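Long-range contacts in SnoaL-like domain-containing protein (Catenulispora acidiphila, PDB 4H3U), which is of unknown function but has a ketosteroid isomerase-like fold and may take part in trimethylamine metabolism: residues His86-Lys91 and Glu102-Gly107; Met120-Arg125 and Thr132-Tyr137; Phe116-Ala121 and Leu144-Leu149; Ala36-Thr41 and Gly73-Thr78. One frame throughout, in Å; residues are numbered along the deposited sequence. Where two conformers were deposited one is given.

Contact 1 (His86-Lys91 and Glu102-Gly107). With CD (cadmium ion), chain E.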
loop_
_atom_site.group_PDB
_atom_site.type_symbol
_atom_site.label_atom_id
_atom_site.label_comp_id
_atom_site.label_asym_id
_atom_site.label_seq_id
_atom_site.Cartn_x
_atom_site.Cartn_y
_atom_site.Cartn_z
ATOM N N HIS A 86 13.582 -10.058 4.665
ATOM C CA HIS A 86 14.186 -8.929 5.335
ATOM C C HIS A 86 13.402 -7.682 5.005
ATOM O O HIS A 86 12.955 -7.489 3.882
ATOM C CB HIS A 86 15.692 -8.809 5.043
ATOM C CG HIS A 86 16.058 -8.608 3.612
ATOM N ND1 HIS A 86 15.948 -9.592 2.657
ATOM C CD2 HIS A 86 16.657 -7.561 2.997
ATOM C CE1 HIS A 86 16.378 -9.119 1.494
ATOM N NE2 HIS A 86 16.835 -7.894 1.682
ATOM N N VAL A 87 13.227 -6.865 6.035
ATOM C CA VAL A 87 12.469 -5.627 5.949
ATOM C C VAL A 87 13.325 -4.493 6.488
ATOM O O VAL A 87 13.798 -4.583 7.593
ATOM C CB VAL A 87 11.165 -5.710 6.766
ATOM C CG1 VAL A 87 10.476 -4.372 6.820
ATOM C CG2 VAL A 87 10.246 -6.779 6.185
ATOM N N THR A 88 13.580 -3.490 5.636
ATOM C CA THR A 88 14.393 -2.345 6.020
ATOM C C THR A 88 13.500 -1.119 6.024
ATOM O O THR A 88 12.606 -0.969 5.213
ATOM C CB THR A 88 15.578 -2.147 5.068
ATOM O OG1 THR A 88 15.106 -1.911 3.764
ATOM C CG2 THR A 88 16.441 -3.360 5.037
ATOM N N ILE A 89 13.731 -0.216 6.967
ATOM C CA ILE A 89 12.955 0.991 7.086
ATOM C C ILE A 89 13.547 2.119 6.256
ATOM O O ILE A 89 14.713 2.488 6.451
ATOM C CB ILE A 89 12.917 1.408 8.565
ATOM C CG1 ILE A 89 12.357 0.281 9.457
ATOM C CG2 ILE A 89 12.101 2.690 8.745
ATOM C CD1 ILE A 89 10.979 -0.214 9.041
ATOM N N THR A 90 12.742 2.670 5.377
ATOM C CA THR A 90 13.090 3.836 4.582
ATOM C C THR A 90 12.794 5.090 5.384
ATOM O O THR A 90 13.671 5.953 5.551
ATOM C CB THR A 90 12.340 3.853 3.255
ATOM O OG1 THR A 90 12.584 2.624 2.577
ATOM C CG2 THR A 90 12.811 5.005 2.386
ATOM N N LYS A 91 11.563 5.200 5.902
ATOM C CA LYS A 91 11.182 6.294 6.786
ATOM C C LYS A 91 9.899 5.910 7.494
ATOM O O LYS A 91 9.219 5.013 7.055
ATOM C CB LYS A 91 11.066 7.624 6.059
ATOM C CG LYS A 91 9.967 7.646 5.063
ATOM C CD LYS A 91 9.791 8.965 4.291
ATOM C CE LYS A 91 10.972 9.265 3.401
ATOM N NZ LYS A 91 10.740 10.571 2.714
ATOM N N GLU A 102 7.285 3.419 5.634
ATOM C CA GLU A 102 7.734 3.170 4.277
ATOM C C GLU A 102 8.965 2.244 4.440
ATOM O O GLU A 102 9.973 2.605 5.074
ATOM C CB GLU A 102 8.127 4.444 3.554
ATOM C CG GLU A 102 6.938 5.327 3.330
ATOM C CD GLU A 102 7.193 6.571 2.505
ATOM O OE1 GLU A 102 7.841 6.457 1.431
ATOM O OE2 GLU A 102 6.669 7.655 2.888
ATOM N N ALA A 103 8.871 1.037 3.907
ATOM C CA ALA A 103 9.909 0.027 4.042
ATOM C C ALA A 103 10.225 -0.590 2.730
ATOM O O ALA A 103 9.599 -0.292 1.709
ATOM C CB ALA A 103 9.434 -1.060 4.989
ATOM N N VAL A 104 11.268 -1.424 2.724
ATOM C CA VAL A 104 11.570 -2.300 1.592
ATOM C C VAL A 104 11.484 -3.719 2.121
ATOM O O VAL A 104 12.116 -4.069 3.108
ATOM C CB VAL A 104 12.961 -2.035 0.964
ATOM C CG1 VAL A 104 13.264 -3.029 -0.156
ATOM C CG2 VAL A 104 13.027 -0.621 0.436
ATOM N N TYR A 105 10.690 -4.511 1.421
ATOM C CA TYR A 105 10.456 -5.919 1.715
ATOM C C TYR A 105 11.146 -6.780 0.662
ATOM O O TYR A 105 10.889 -6.634 -0.520
ATOM C CB TYR A 105 8.963 -6.174 1.689
ATOM C CG TYR A 105 8.522 -7.609 1.773
ATOM C CD1 TYR A 105 9.240 -8.540 2.509
ATOM C CD2 TYR A 105 7.470 -8.076 1.038
ATOM C CE1 TYR A 105 8.862 -9.882 2.541
ATOM C CE2 TYR A 105 7.002 -9.382 1.165
ATOM C CZ TYR A 105 7.675 -10.266 1.950
ATOM O OH TYR A 105 7.243 -11.567 2.039
ATOM N N GLY A 106 12.028 -7.642 1.115
ATOM C CA GLY A 106 12.782 -8.493 0.210
ATOM C C GLY A 106 12.895 -9.915 0.702
ATOM O O GLY A 106 12.731 -10.218 1.887
ATOM N N GLY A 107 13.265 -10.791 -0.231
ATOM C CA GLY A 107 13.464 -12.209 0.068
ATOM C C GLY A 107 13.593 -12.979 -1.237
ATOM O O GLY A 107 13.714 -12.393 -2.296
HETATM CD CD CD E . 17.920 -6.480 0.260
HETATM O O HOH W 1 14.582 -5.278 2.560
HETATM O O HOH W 2 10.606 2.263 0.715
HETATM O O HOH W 3 16.055 -5.103 0.184
HETATM O O HOH W 4 18.550 -5.132 1.917
HETATM O O HOH W 5 19.820 -7.766 0.382
#
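With CG set between its backbone N and carbonyl carbon (chi1 61°), the His86 side chain leans over the partner strand, where Gly106 CA lies over one face of the imidazole in a CH-pi contact, 4.3 Å from the ring centroid. A CB on Gly106 would collide with this ring. His86 NE2 binds a cadmium ion at 2.3 Å, with three waters and two further ligand atoms, while ND1 bonds to Asn84 O. Lys91 takes the same first torsion (chi1 65°), and its methylenes run alongside Glu102, Lys91 CD 3.7 Å from Glu102 OE2; ammonium and carboxylate do not meet. Backbone bonds pair His86 with Gly106 and Thr88 with Val104, then a classic beta bulge shifts the register: Glu102 O accepts from Thr90 N at 2.8 Å and from Lys91 N at 3.2 Å. Glu102 OE2 holds Tyr93 OH and OE1 holds Gln135 NE2 of the second subunit. Shortening Glu102 to an alanine would probably leave both of those donors without their acceptor and take the carboxylate from beside the Lys91 methylenes. On the reverse face Val87 CG1 meets Ala103 CB at 3.9 Å. This hairpin forms one edge of the chain's sheet: helix 29-39 packs on Val87 and Ile89, Tyr105 makes edge-to-face pairs with Phe116 and Tyr138, and strand 116-127 hydrogen-bonds to the far side of strand 98-109.

Contact 2 (Met120-Arg125 and Thr132-Tyr137); sequences MATLLR and TSDQDY
Met120-Arg125 and Ser133-Tyr137 run antiparallel at 169° with axes 4.7 Å apart, Ala121-Tyr137, Leu123-Gln135 and Arg125-Ser133 forming the hydrogen-bonded pairs; a classic beta bulge follows, in which Thr132 N gives Arg125 O a 2.8 Å bond and Ser133 N a weak one. Thr122 and Asp136 each carry their polar branch anti to their own carbonyl carbon (chi1 -67° and -62°), which sets the two side chains alongside each other. Thr122 OG1 donates to Asp136 OD1 at 2.8 Å, coming down from above the carboxylate plane. Leu124 CD2 rests 3.4 Å from Asp134 OD2, and the selenium of Met120, a selenomethionine, sits against Asp136 CB at 4.0 Å. Tyr56 OH bonds to Asp136 OD2, and Trp34 touches Met120, Thr122 and Asp136. This hairpin belongs to the curved sheet of the ketosteroid isomerase-like fold, whose helix-covered face usually holds the ligand pocket in relatives, so the buried acids probably line the equivalent region here. On the other face Tyr137 OH donates to Gln135 OE1 at 2.8 Å, and Leu123 CD1 packs on Tyr137 CE2 at 4.2 Å. One water joins Leu123 O, Ser133 OG and Gln135 NE2. Tyr137 also packs against Tyr137 of the second subunit.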
loop_
_atom_site.group_PDB
_atom_site.type_symbol
_atom_site.label_atom_id
_atom_site.label_comp_id
_atom_site.label_asym_id
_atom_site.label_seq_id
_atom_site.Cartn_x
_atom_site.Cartn_y
_atom_site.Cartn_z
HETATM N N MSE A 120 7.185 -1.143 0.387
HETATM C CA MSE A 120 5.980 -1.531 1.073
HETATM C C MSE A 120 5.566 -0.369 1.915
HETATM O O MSE A 120 6.393 0.449 2.339
HETATM C CB MSE A 120 6.249 -2.791 1.907
HETATM C CG MSE A 120 5.011 -3.413 2.595
HETATM SE SE MSE A 120 5.391 -5.197 3.387
HETATM C CE MSE A 120 7.017 -4.472 4.231
ATOM N N ALA A 121 4.249 -0.269 2.064
ATOM C CA ALA A 121 3.622 0.717 2.988
ATOM C C ALA A 121 2.934 -0.101 4.062
ATOM O O ALA A 121 2.062 -0.931 3.763
ATOM C CB ALA A 121 2.641 1.625 2.241
ATOM N N THR A 122 3.269 0.153 5.320
ATOM C CA THR A 122 2.632 -0.489 6.443
ATOM C C THR A 122 2.016 0.564 7.354
ATOM O O THR A 122 2.638 1.564 7.725
ATOM C CB THR A 122 3.626 -1.362 7.220
ATOM O OG1 THR A 122 4.010 -2.464 6.381
ATOM C CG2 THR A 122 3.074 -1.867 8.551
ATOM N N LEU A 123 0.750 0.347 7.654
ATOM C CA LEU A 123 -0.023 1.252 8.530
ATOM C C LEU A 123 -0.242 0.534 9.839
ATOM O O LEU A 123 -0.906 -0.522 9.874
ATOM C CB LEU A 123 -1.364 1.584 7.890
ATOM C CG LEU A 123 -1.309 2.110 6.459
ATOM C CD1 LEU A 123 -2.676 2.552 5.985
ATOM C CD2 LEU A 123 -0.302 3.210 6.231
ATOM N N LEU A 124 0.245 1.145 10.935
ATOM C CA LEU A 124 0.006 0.591 12.250
ATOM C C LEU A 124 -0.938 1.499 13.047
ATOM O O LEU A 124 -0.885 2.729 12.915
ATOM C CB LEU A 124 1.303 0.504 13.071
ATOM C CG LEU A 124 2.478 -0.244 12.497
ATOM C CD1 LEU A 124 3.631 -0.268 13.501
ATOM C CD2 LEU A 124 2.075 -1.658 12.089
ATOM N N ARG A 125 -1.748 0.898 13.878
ATOM C CA ARG A 125 -2.426 1.592 14.957
ATOM C C ARG A 125 -1.867 1.005 16.238
ATOM O O ARG A 125 -1.717 -0.204 16.357
ATOM C CB ARG A 125 -3.907 1.447 14.900
ATOM C CG ARG A 125 -4.618 2.348 15.885
ATOM C CD ARG A 125 -6.135 2.304 15.722
ATOM N NE ARG A 125 -6.426 2.605 14.325
ATOM C CZ ARG A 125 -6.797 1.740 13.379
ATOM N NH1 ARG A 125 -6.911 2.192 12.143
ATOM N NH2 ARG A 125 -7.066 0.457 13.639
ATOM N N THR A 132 -2.301 -2.583 17.721
ATOM C CA THR A 132 -3.654 -3.066 17.620
ATOM C C THR A 132 -4.044 -3.454 16.196
ATOM O O THR A 132 -4.921 -4.287 16.007
ATOM C CB THR A 132 -4.676 -2.075 18.212
ATOM O OG1 THR A 132 -4.675 -0.877 17.448
ATOM C CG2 THR A 132 -4.311 -1.748 19.642
ATOM N N SER A 133 -3.413 -2.824 15.209
ATOM C CA SER A 133 -3.667 -3.115 13.797
ATOM C C SER A 133 -2.399 -2.917 12.969
ATOM O O SER A 133 -1.674 -1.960 13.162
ATOM C CB SER A 133 -4.771 -2.170 13.250
ATOM O OG SER A 133 -4.907 -2.261 11.848
ATOM N N ASP A 134 -2.150 -3.872 12.068
ATOM C CA ASP A 134 -1.105 -3.735 11.059
ATOM C C ASP A 134 -1.769 -4.048 9.703
ATOM O O ASP A 134 -2.442 -5.082 9.566
ATOM C CB ASP A 134 0.021 -4.746 11.332
ATOM C CG ASP A 134 1.179 -4.710 10.344
ATOM O OD1 ASP A 134 0.853 -4.753 9.113
ATOM O OD2 ASP A 134 2.327 -4.752 10.768
ATOM N N GLN A 135 -1.593 -3.172 8.734
ATOM C CA GLN A 135 -1.930 -3.421 7.325
ATOM C C GLN A 135 -0.651 -3.250 6.508
ATOM O O GLN A 135 -0.017 -2.210 6.564
ATOM C CB GLN A 135 -2.926 -2.412 6.837
ATOM C CG GLN A 135 -4.256 -2.445 7.538
ATOM C CD GLN A 135 -5.136 -1.359 6.994
ATOM O OE1 GLN A 135 -5.486 -1.383 5.797
ATOM N NE2 GLN A 135 -5.399 -0.349 7.795
ATOM N N ASP A 136 -0.354 -4.260 5.663
ATOM C CA ASP A 136 0.782 -4.225 4.744
ATOM C C ASP A 136 0.282 -4.141 3.302
ATOM O O ASP A 136 -0.604 -4.906 2.918
ATOM C CB ASP A 136 1.689 -5.448 4.839
ATOM C CG ASP A 136 2.349 -5.661 6.175
ATOM O OD1 ASP A 136 2.406 -4.708 7.001
ATOM O OD2 ASP A 136 2.883 -6.784 6.377
ATOM N N TYR A 137 0.841 -3.217 2.533
ATOM C CA TYR A 137 0.576 -3.025 1.094
ATOM C C TYR A 137 1.885 -3.030 0.325
ATOM O O TYR A 137 2.835 -2.381 0.701
ATOM C CB TYR A 137 -0.103 -1.671 0.855
ATOM C CG TYR A 137 -1.415 -1.421 1.480
ATOM C CD1 TYR A 137 -2.606 -1.532 0.716
ATOM C CD2 TYR A 137 -1.555 -1.047 2.825
ATOM C CE1 TYR A 137 -3.833 -1.222 1.268
ATOM C CE2 TYR A 137 -2.787 -0.759 3.365
ATOM C CZ TYR A 137 -3.946 -0.886 2.581
ATOM O OH TYR A 137 -5.199 -0.615 3.102
HETATM O O HOH W 6 -3.693 -0.342 10.459
HETATM O O HOH W 7 -6.976 -1.219 15.891
#

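Contact 3 (Phe116-Ala121 and Leu144-Leu149)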
loop_
_atom_site.group_PDB
_atom_site.type_symbol
_atom_site.label_atom_id
_atom_site.label_comp_id
_atom_site.label_asym_id
_atom_site.label_seq_id
_atom_site.Cartn_x
_atom_site.Cartn_y
_atom_site.Cartn_z
ATOM N N PHE A 116 13.599 -10.987 -4.836
ATOM C CA PHE A 116 12.878 -9.732 -5.052
ATOM C C PHE A 116 13.152 -8.744 -3.911
ATOM O O PHE A 116 13.538 -9.145 -2.810
ATOM C CB PHE A 116 11.351 -9.998 -5.117
ATOM C CG PHE A 116 10.728 -10.367 -3.774
ATOM C CD1 PHE A 116 10.230 -9.392 -2.928
ATOM C CD2 PHE A 116 10.680 -11.690 -3.358
ATOM C CE1 PHE A 116 9.711 -9.743 -1.677
ATOM C CE2 PHE A 116 10.168 -12.051 -2.128
ATOM C CZ PHE A 116 9.687 -11.049 -1.266
ATOM N N ALA A 117 12.883 -7.484 -4.197
ATOM C CA ALA A 117 12.850 -6.404 -3.168
ATOM C C ALA A 117 11.866 -5.370 -3.693
ATOM O O ALA A 117 12.016 -4.895 -4.819
ATOM C CB ALA A 117 14.209 -5.822 -2.878
ATOM N N VAL A 118 10.863 -5.007 -2.876
ATOM C CA VAL A 118 9.860 -4.042 -3.291
ATOM C C VAL A 118 9.599 -3.040 -2.173
ATOM O O VAL A 118 9.696 -3.371 -0.981
ATOM C CB VAL A 118 8.529 -4.729 -3.653
ATOM C CG1 VAL A 118 8.670 -5.619 -4.900
ATOM C CG2 VAL A 118 7.924 -5.546 -2.502
ATOM N N PRO A 119 9.151 -1.831 -2.532
ATOM C CA PRO A 119 8.688 -0.904 -1.504
ATOM C C PRO A 119 7.367 -1.411 -0.889
ATOM O O PRO A 119 6.492 -1.927 -1.574
ATOM C CB PRO A 119 8.479 0.410 -2.265
ATOM C CG PRO A 119 8.246 -0.004 -3.685
ATOM C CD PRO A 119 9.069 -1.246 -3.879
HETATM N N MSE A 120 7.185 -1.143 0.387
HETATM C CA MSE A 120 5.980 -1.531 1.073
HETATM C C MSE A 120 5.566 -0.369 1.915
HETATM O O MSE A 120 6.393 0.449 2.339
HETATM C CB MSE A 120 6.249 -2.791 1.907
HETATM C CG MSE A 120 5.011 -3.413 2.595
HETATM SE SE MSE A 120 5.391 -5.197 3.387
HETATM C CE MSE A 120 7.017 -4.472 4.231
ATOM N N ALA A 121 4.249 -0.269 2.064
ATOM C CA ALA A 121 3.622 0.717 2.988
ATOM C C ALA A 121 2.934 -0.101 4.062
ATOM O O ALA A 121 2.062 -0.931 3.763
ATOM C CB ALA A 121 2.641 1.625 2.241
ATOM N N LEU A 144 6.400 -10.857 -8.118
ATOM C CA LEU A 144 6.409 -12.012 -9.029
ATOM C C LEU A 144 7.308 -11.770 -10.235
ATOM O O LEU A 144 8.044 -12.679 -10.663
ATOM C CB LEU A 144 4.999 -12.377 -9.456
ATOM C CG LEU A 144 4.061 -12.778 -8.315
ATOM C CD1 LEU A 144 2.638 -13.027 -8.856
ATOM C CD2 LEU A 144 4.588 -13.942 -7.482
ATOM N N ALA A 145 7.222 -10.601 -10.852
ATOM C CA ALA A 145 8.055 -10.302 -12.013
ATOM C C ALA A 145 9.556 -10.355 -11.644
ATOM O O ALA A 145 10.338 -10.967 -12.370
ATOM C CB ALA A 145 7.693 -8.947 -12.608
ATOM N N GLN A 146 9.930 -9.716 -10.530
ATOM C CA GLN A 146 11.322 -9.751 -10.128
ATOM C C GLN A 146 11.795 -11.187 -9.919
ATOM O O GLN A 146 12.981 -11.470 -10.087
ATOM C CB GLN A 146 11.551 -8.922 -8.865
ATOM C CG GLN A 146 11.525 -7.438 -9.102
ATOM C CD GLN A 146 11.809 -6.744 -7.792
ATOM O OE1 GLN A 146 12.792 -7.045 -7.103
ATOM N NE2 GLN A 146 10.999 -5.762 -7.456
ATOM N N SER A 147 10.877 -11.993 -9.389
ATOM C CA SER A 147 11.183 -13.384 -9.022
ATOM C C SER A 147 11.262 -14.336 -10.195
ATOM O O SER A 147 11.647 -15.491 -10.021
ATOM C CB SER A 147 10.108 -13.946 -8.062
ATOM O OG SER A 147 10.045 -13.215 -6.833
ATOM N N GLY A 148 10.872 -13.867 -11.376
ATOM C CA GLY A 148 10.832 -14.701 -12.558
ATOM C C GLY A 148 9.682 -15.684 -12.536
ATOM O O GLY A 148 9.751 -16.709 -13.213
ATOM N N LEU A 149 8.598 -15.349 -11.843
ATOM C CA LEU A 149 7.420 -16.187 -11.746
ATOM C C LEU A 149 6.333 -15.647 -12.632
ATOM O O LEU A 149 6.302 -14.448 -12.943
ATOM C CB LEU A 149 6.893 -16.211 -10.313
ATOM C CG LEU A 149 7.803 -16.917 -9.301
ATOM C CD1 LEU A 149 7.316 -16.660 -7.884
ATOM C CD2 LEU A 149 7.900 -18.393 -9.623
#
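The carboxamide of Gln146 grips both polar groups of Ala117: Ala117 N donates to Gln146 OE1 at 2.9 Å, almost straight at 164°, and Gln146 NE2 donates to Ala117 O at 3.0 Å. That oxygen lies in the amide plane of Gln146, whereas NE2 approaches from above the Ala117 carbonyl plane. Two bonds to one residue should fix the rotation of the amide. Val118 CG1 comes 3.5 Å from Gln146 NE2, Gln146 CB packs on Phe116 CB at 3.9 Å, and Ser147 OG stands 3.8 Å from Phe116 CD2. The side chain of Gln146 reaches across in extended form beyond CG. It joins the last turn of helix 140-147 to the start of strand 116-127, in the sheet of the ketosteroid isomerase-like fold. A Schellman motif at Gly148 ends the helix, with Leu149 N bonded to Leu144 O and Gly148 N to Ala145 O. A leucine in place of Gln146 would probably leave the N-H and C=O of Ala117 without these partners and the helix end less firmly held to the strand. Further out, Ser142 OG bonds to Gln146 NE2 and Val143 O takes the Ser147 hydroxyl. Thr114 OG1 bonds to Gln146 O.

Contact 4 (Ala36-Thr41 and Gly73-Thr78)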
loop_
_atom_site.group_PDB
_atom_site.type_symbol
_atom_site.label_atom_id
_atom_site.label_comp_id
_atom_site.label_asym_id
_atom_site.label_seq_id
_atom_site.Cartn_x
_atom_site.Cartn_y
_atom_site.Cartn_z
ATOM N N ALA A 36 12.845 -5.608 12.903
ATOM C CA ALA A 36 13.763 -6.606 13.429
ATOM C C ALA A 36 13.045 -7.964 13.552
ATOM O O ALA A 36 13.646 -9.019 13.313
ATOM C CB ALA A 36 14.337 -6.173 14.759
ATOM N N ALA A 37 11.772 -7.950 13.922
ATOM C CA ALA A 37 10.990 -9.177 14.044
ATOM C C ALA A 37 10.808 -9.822 12.667
ATOM O O ALA A 37 11.008 -11.017 12.478
ATOM C CB ALA A 37 9.653 -8.880 14.700
ATOM N N TRP A 38 10.495 -9.018 11.661
ATOM C CA TRP A 38 10.348 -9.571 10.310
ATOM C C TRP A 38 11.674 -10.072 9.723
ATOM O O TRP A 38 11.675 -11.043 8.965
ATOM C CB TRP A 38 9.756 -8.506 9.366
ATOM C CG TRP A 38 8.279 -8.564 9.298
ATOM C CD1 TRP A 38 7.359 -7.639 9.710
ATOM C CD2 TRP A 38 7.530 -9.674 8.789
ATOM N NE1 TRP A 38 6.080 -8.102 9.487
ATOM C CE2 TRP A 38 6.165 -9.349 8.920
ATOM C CE3 TRP A 38 7.871 -10.928 8.256
ATOM C CZ2 TRP A 38 5.154 -10.242 8.559
ATOM C CZ3 TRP A 38 6.864 -11.788 7.874
ATOM C CH2 TRP A 38 5.544 -11.449 8.030
ATOM N N THR A 39 12.789 -9.419 10.079
ATOM C CA THR A 39 14.099 -9.757 9.525
ATOM C C THR A 39 14.752 -10.932 10.237
ATOM O O THR A 39 15.568 -11.636 9.653
ATOM C CB THR A 39 14.971 -8.507 9.533
ATOM O OG1 THR A 39 14.326 -7.513 8.729
ATOM C CG2 THR A 39 16.387 -8.780 9.040
ATOM N N GLY A 40 14.369 -11.168 11.475
ATOM C CA GLY A 40 14.895 -12.260 12.280
ATOM C C GLY A 40 14.256 -13.593 11.958
ATOM O O GLY A 40 13.535 -13.730 10.979
ATOM N N THR A 41 14.507 -14.571 12.810
ATOM C CA THR A 41 14.104 -15.955 12.555
ATOM C C THR A 41 13.152 -16.433 13.673
ATOM O O THR A 41 12.920 -17.617 13.773
ATOM C CB THR A 41 15.368 -16.875 12.503
ATOM O OG1 THR A 41 16.039 -16.798 13.760
ATOM C CG2 THR A 41 16.299 -16.428 11.376
ATOM N N GLY A 73 2.287 -16.975 13.677
ATOM C CA GLY A 73 2.115 -17.967 12.632
ATOM C C GLY A 73 2.266 -17.422 11.236
ATOM O O GLY A 73 2.711 -18.166 10.341
ATOM N N TRP A 74 1.944 -16.154 10.991
ATOM C CA TRP A 74 2.133 -15.525 9.687
ATOM C C TRP A 74 3.621 -15.314 9.392
ATOM O O TRP A 74 4.051 -15.540 8.263
ATOM C CB TRP A 74 1.327 -14.213 9.619
ATOM C CG TRP A 74 1.520 -13.413 8.355
ATOM C CD1 TRP A 74 1.980 -12.139 8.275
ATOM C CD2 TRP A 74 1.221 -13.820 7.006
ATOM N NE1 TRP A 74 1.990 -11.719 6.973
ATOM C CE2 TRP A 74 1.569 -12.750 6.168
ATOM C CE3 TRP A 74 0.761 -15.011 6.416
ATOM C CZ2 TRP A 74 1.381 -12.793 4.788
ATOM C CZ3 TRP A 74 0.592 -15.054 5.064
ATOM C CH2 TRP A 74 0.914 -13.977 4.250
ATOM N N LYS A 75 4.414 -14.935 10.383
ATOM C CA LYS A 75 5.865 -14.886 10.197
ATOM C C LYS A 75 6.376 -16.286 9.891
ATOM O O LYS A 75 7.200 -16.457 8.974
ATOM C CB LYS A 75 6.517 -14.267 11.424
ATOM C CG LYS A 75 8.063 -14.418 11.493
ATOM C CD LYS A 75 8.831 -13.847 10.340
ATOM C CE LYS A 75 10.350 -13.920 10.666
ATOM N NZ LYS A 75 11.176 -13.690 9.464
ATOM N N ALA A 76 5.931 -17.306 10.624
ATOM C CA ALA A 76 6.361 -18.662 10.355
ATOM C C ALA A 76 5.995 -19.123 8.931
ATOM O O ALA A 76 6.818 -19.722 8.236
ATOM C CB ALA A 76 5.814 -19.633 11.393
ATOM N N ARG A 77 4.783 -18.843 8.495
ATOM C CA ARG A 77 4.310 -19.220 7.176
ATOM C C ARG A 77 5.080 -18.512 6.079
ATOM O O ARG A 77 5.399 -19.089 5.035
ATOM C CB ARG A 77 2.820 -18.947 7.058
ATOM C CG ARG A 77 1.912 -19.862 7.881
ATOM C CD ARG A 77 0.512 -19.248 8.162
ATOM N NE ARG A 77 -0.214 -18.860 6.955
ATOM C CZ ARG A 77 -1.283 -18.059 6.940
ATOM N NH1 ARG A 77 -1.708 -17.476 8.070
ATOM N NH2 ARG A 77 -1.898 -17.788 5.781
ATOM N N THR A 78 5.342 -17.234 6.295
ATOM C CA THR A 78 6.103 -16.467 5.333
ATOM C C THR A 78 7.513 -17.065 5.200
ATOM O O THR A 78 7.991 -17.251 4.078
ATOM C CB THR A 78 6.128 -14.981 5.734
ATOM O OG1 THR A 78 4.797 -14.424 5.732
ATOM C CG2 THR A 78 6.925 -14.186 4.787
#
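Trp38 and Lys75 run alongside each other, heading opposite ways, with Lys75 CD 3.7 Å from Trp38 CE3, and this is the dense heart of the contact. The indole of Trp38 drives its six-membered edge between the side chains of helix 68-81: Trp74 CD1 lies near its plane, 3.6 Å from Trp38 CH2, and the hydroxyl of Thr78 meets the same edge, with OG1 3.8 Å from CH2. The two indoles are almost perpendicular, at 87°. Thr78 OG1 donates to Trp74 O at 2.9 Å, on the opposite side of that carbonyl's plane from Thr78 N, and sits over the centre of the Trp74 ring. Lys75 leaves its backbone with CG anti to N (chi1 168°) and bends at chi2 (58°), which turns NZ to the C-terminal end of helix 29-39. There it donates to Trp38 O at 2.7 Å and to Gly40 O at 2.8 Å, while Asp79 forms a salt bridge with it. The buried ammonium thus has three acceptors, and the carbonyls at the helix end are likely to stabilise its charge. This lysine link between two helices belongs to the helical layer beside the sheet of the ketosteroid isomerase-like fold. The outer side is looser, with Arg77 exposed, its guanidinium laid over Trp74 CE3. Beyond the pair, Val85 and Val87 of strand 82-95 back Trp38, Thr39 OG1 turns from helix 68-81 to Val87 N, Tyr56 OH bonds to Trp38 NE1, helix 43-47 lends Leu46 to Trp38 and Lys75, and Trp74 rests on Ala63 and Met65 of strand 63-66.

Overall arrangement
From the N terminus, contact 4 closes first, bringing helices 29-39 and 68-81 together across the helix and strands between them. Contact 1 follows in series as the hairpin of strands 82-95 and 98-109, and touches contact 4 through Val87 N and Thr39 OG1, so the helical layer meets the sheet's edge. Contacts 2 and 3 both start from strand 116-127. The span of contact 3 encloses the hairpin of contact 2 and ties helix 140-147 back to that strand. Ala103 O and Met120 N link contacts 1 and 2 within one sheet. Contacts 1, 2 and 3 also touch the second subunit, whereas contact 4 stays within the chain.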